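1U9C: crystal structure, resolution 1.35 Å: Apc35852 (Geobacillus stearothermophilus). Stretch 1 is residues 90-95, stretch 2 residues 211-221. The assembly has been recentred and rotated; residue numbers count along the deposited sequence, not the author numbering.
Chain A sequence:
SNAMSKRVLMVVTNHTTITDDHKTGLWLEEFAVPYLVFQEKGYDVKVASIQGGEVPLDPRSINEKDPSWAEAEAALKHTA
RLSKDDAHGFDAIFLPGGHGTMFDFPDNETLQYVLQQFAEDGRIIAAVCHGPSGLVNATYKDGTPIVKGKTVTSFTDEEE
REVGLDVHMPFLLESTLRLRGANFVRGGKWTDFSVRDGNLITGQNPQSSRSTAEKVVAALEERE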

# COMPACT_ATOMS: atom_id res chain seq x y z
N PHE A 90 -7.59 6.59 13.06
CA PHE A 90 -7.81 6.61 11.62
C PHE A 90 -8.88 5.64 11.20
O PHE A 90 -8.92 4.53 11.71
CB PHE A 90 -6.52 6.26 10.90
CG PHE A 90 -5.45 7.26 11.12
CD1 PHE A 90 -5.43 8.44 10.40
CD2 PHE A 90 -4.47 7.04 12.09
CE1 PHE A 90 -4.49 9.40 10.67
CE2 PHE A 90 -3.50 8.00 12.34
CZ PHE A 90 -3.51 9.17 11.62
N ASP A 91 -9.67 6.00 10.22
CA ASP A 91 -10.73 5.18 9.66
C ASP A 91 -10.24 4.20 8.63
O ASP A 91 -10.84 3.18 8.38
CB ASP A 91 -11.78 6.09 9.08
CG ASP A 91 -12.28 7.04 10.09
OD1 ASP A 91 -13.16 6.64 10.90
OD2 ASP A 91 -11.90 8.23 10.19
N ALA A 92 -9.10 4.51 8.00
CA ALA A 92 -8.52 3.68 6.93
C ALA A 92 -6.99 3.82 6.93
O ALA A 92 -6.48 4.92 7.25
CB ALA A 92 -9.06 4.02 5.53
N ILE A 93 -6.31 2.77 6.49
CA ILE A 93 -4.85 2.86 6.18
C ILE A 93 -4.75 2.45 4.73
O ILE A 93 -5.42 1.54 4.22
CB ILE A 93 -4.05 1.93 7.13
CG1 ILE A 93 -2.55 2.12 6.86
CG2 ILE A 93 -4.42 0.48 7.03
CD1 ILE A 93 -1.70 1.35 7.91
N PHE A 94 -3.83 3.16 4.03
CA PHE A 94 -3.55 2.94 2.62
C PHE A 94 -2.06 2.77 2.39
O PHE A 94 -1.30 3.65 2.76
CB PHE A 94 -4.09 4.16 1.84
CG PHE A 94 -4.21 3.91 0.36
CD1 PHE A 94 -5.42 3.59 -0.22
CD2 PHE A 94 -3.08 3.93 -0.48
CE1 PHE A 94 -5.52 3.33 -1.57
CE2 PHE A 94 -3.21 3.66 -1.83
CZ PHE A 94 -4.44 3.36 -2.34
N LEU A 95 -1.69 1.67 1.76
CA LEU A 95 -0.28 1.32 1.46
C LEU A 95 0.01 1.34 -0.00
O LEU A 95 -0.28 0.39 -0.71
CB LEU A 95 0.02 -0.10 2.01
CG LEU A 95 -0.22 -0.32 3.49
CD1 LEU A 95 0.16 -1.76 3.88
CD2 LEU A 95 0.36 0.64 4.34
N SER A 211 -8.87 3.19 -8.74
CA SER A 211 -10.00 2.34 -8.40
C SER A 211 -9.88 1.83 -6.99
O SER A 211 -10.87 1.71 -6.28
CB SER A 211 -10.20 1.16 -9.37
OG SER A 211 -9.14 0.23 -9.37
N THR A 212 -8.65 1.60 -6.55
CA THR A 212 -8.42 1.18 -5.17
C THR A 212 -8.85 2.28 -4.24
O THR A 212 -9.57 2.04 -3.25
CB THR A 212 -6.91 0.80 -4.95
OG1 THR A 212 -6.55 -0.24 -5.87
CG2 THR A 212 -6.70 0.17 -3.57
N ALA A 213 -8.41 3.49 -4.51
CA ALA A 213 -8.81 4.63 -3.70
C ALA A 213 -10.32 4.83 -3.68
O ALA A 213 -10.89 5.16 -2.66
CB ALA A 213 -8.12 5.90 -4.15
N GLU A 214 -10.98 4.62 -4.82
CA GLU A 214 -12.42 4.82 -4.87
C GLU A 214 -13.18 3.77 -4.08
O GLU A 214 -14.27 4.02 -3.51
CB GLU A 214 -12.90 4.89 -6.33
CG GLU A 214 -12.35 6.09 -7.09
CD GLU A 214 -12.84 7.45 -6.58
OE1 GLU A 214 -13.77 7.49 -5.75
OE2 GLU A 214 -12.30 8.50 -7.03
N LYS A 215 -12.64 2.57 -3.98
CA LYS A 215 -13.20 1.58 -3.08
C LYS A 215 -13.12 1.99 -1.61
O LYS A 215 -14.02 1.73 -0.83
CB LYS A 215 -12.60 0.16 -3.28
CG LYS A 215 -13.10 -0.57 -4.55
CD LYS A 215 -12.32 -1.87 -4.85
CE LYS A 215 -12.95 -2.68 -5.98
NZ LYS A 215 -12.81 -2.01 -7.33
N VAL A 216 -11.98 2.61 -1.24
CA VAL A 216 -11.82 3.14 0.12
C VAL A 216 -12.86 4.18 0.38
O VAL A 216 -13.51 4.17 1.41
CB VAL A 216 -10.39 3.63 0.35
CG1 VAL A 216 -10.25 4.32 1.68
CG2 VAL A 216 -9.42 2.45 0.23
N VAL A 217 -13.03 5.10 -0.55
CA VAL A 217 -14.03 6.16 -0.40
C VAL A 217 -15.43 5.57 -0.20
O VAL A 217 -16.15 5.97 0.68
CB VAL A 217 -14.03 7.14 -1.65
CG1 VAL A 217 -15.24 8.06 -1.64
CG2 VAL A 217 -12.74 7.93 -1.72
N ALA A 218 -15.77 4.56 -1.01
CA ALA A 218 -17.09 3.94 -0.88
C ALA A 218 -17.28 3.30 0.49
O ALA A 218 -18.31 3.50 1.13
CB ALA A 218 -17.29 2.84 -1.94
N ALA A 219 -16.26 2.55 0.95
CA ALA A 219 -16.34 1.96 2.28
C ALA A 219 -16.46 3.02 3.39
O ALA A 219 -17.21 2.83 4.36
CB ALA A 219 -15.15 1.08 2.53
N LEU A 220 -15.75 4.15 3.28
CA LEU A 220 -15.87 5.21 4.27
C LEU A 220 -17.23 5.90 4.21
O LEU A 220 -17.83 6.24 5.24
CB LEU A 220 -14.72 6.21 4.05
CG LEU A 220 -13.35 5.69 4.44
CD1 LEU A 220 -12.31 6.69 4.00
CD2 LEU A 220 -13.27 5.51 5.93
N GLU A 221 -17.77 6.07 3.02
CA GLU A 221 -19.11 6.66 2.84
C GLU A 221 -20.18 5.85 3.58
O GLU A 221 -21.13 6.40 4.10
CB GLU A 221 -19.42 6.73 1.32
CG GLU A 221 -18.73 7.89 0.60
CD GLU A 221 -18.92 7.87 -0.91
OE1 GLU A 221 -19.34 6.81 -1.47
OE2 GLU A 221 -18.57 8.88 -1.56

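Strand 92-95 packs against helix 211-221, and the two run almost exactly antiparallel, at 175°. Their axes approach to 10.4 Å. No hydrogen bond crosses the contact; it is made by van der Waals packing, mostly between apolar groups, and buries 250 Å² in all.

Phe94 contributes the most surface, 69 Å². Its CA-to-CB bond points toward the helix, and chi1 is t. The ring reaches the first turn of the stretch. CE1 of Phe94 lies 3.9 Å from CG2 of Thr212, which approaches the ring obliquely. The same CE1 is 4.1 Å from the backbone N of Ala213 and 4.5 Å from its CB. One turn on, CG2 of Val216 sits 4.2 Å from CD1 of Phe94. Val216 CG2 and Ala213 N both meet the ring at its edge, near its plane. Thr212 offers its methyl here, while its OG1 is hydrogen-bonded elsewhere in the structure.

Leu220 covers 42 Å² and serves the other end of the contact. Its CD2 comes within 3.5 Å of CB of Asp91, the closest approach between the stretches. Asp91 thus presents its methylene to the leucine, and its OD2 is hydrogen-bonded elsewhere. Both methyls of Leu220, CD1 and CD2, lie 4.5 Å from CB of Ala92.

Val216 covers 38 Å² and bridges two strand residues. While CG2 meets Phe94, CG1 lies 4.0 Å from CB of Ala92. The CA atoms of Ala92 and Val216 are 7.6 Å apart, and those of Asp91 and Leu220 are 7.4 Å apart.

The pattern follows the secondary structure. Ala92 and Phe94 point toward the helix, while Ile93 between them points away. Thr212, Val216 and Leu220 are spaced four residues apart, so they line one side of the helix. Backbone hydrogen bonds link them: Val216 N to Thr212 O, 3.2 Å, and Leu220 N to Val216 O, 2.9 Å.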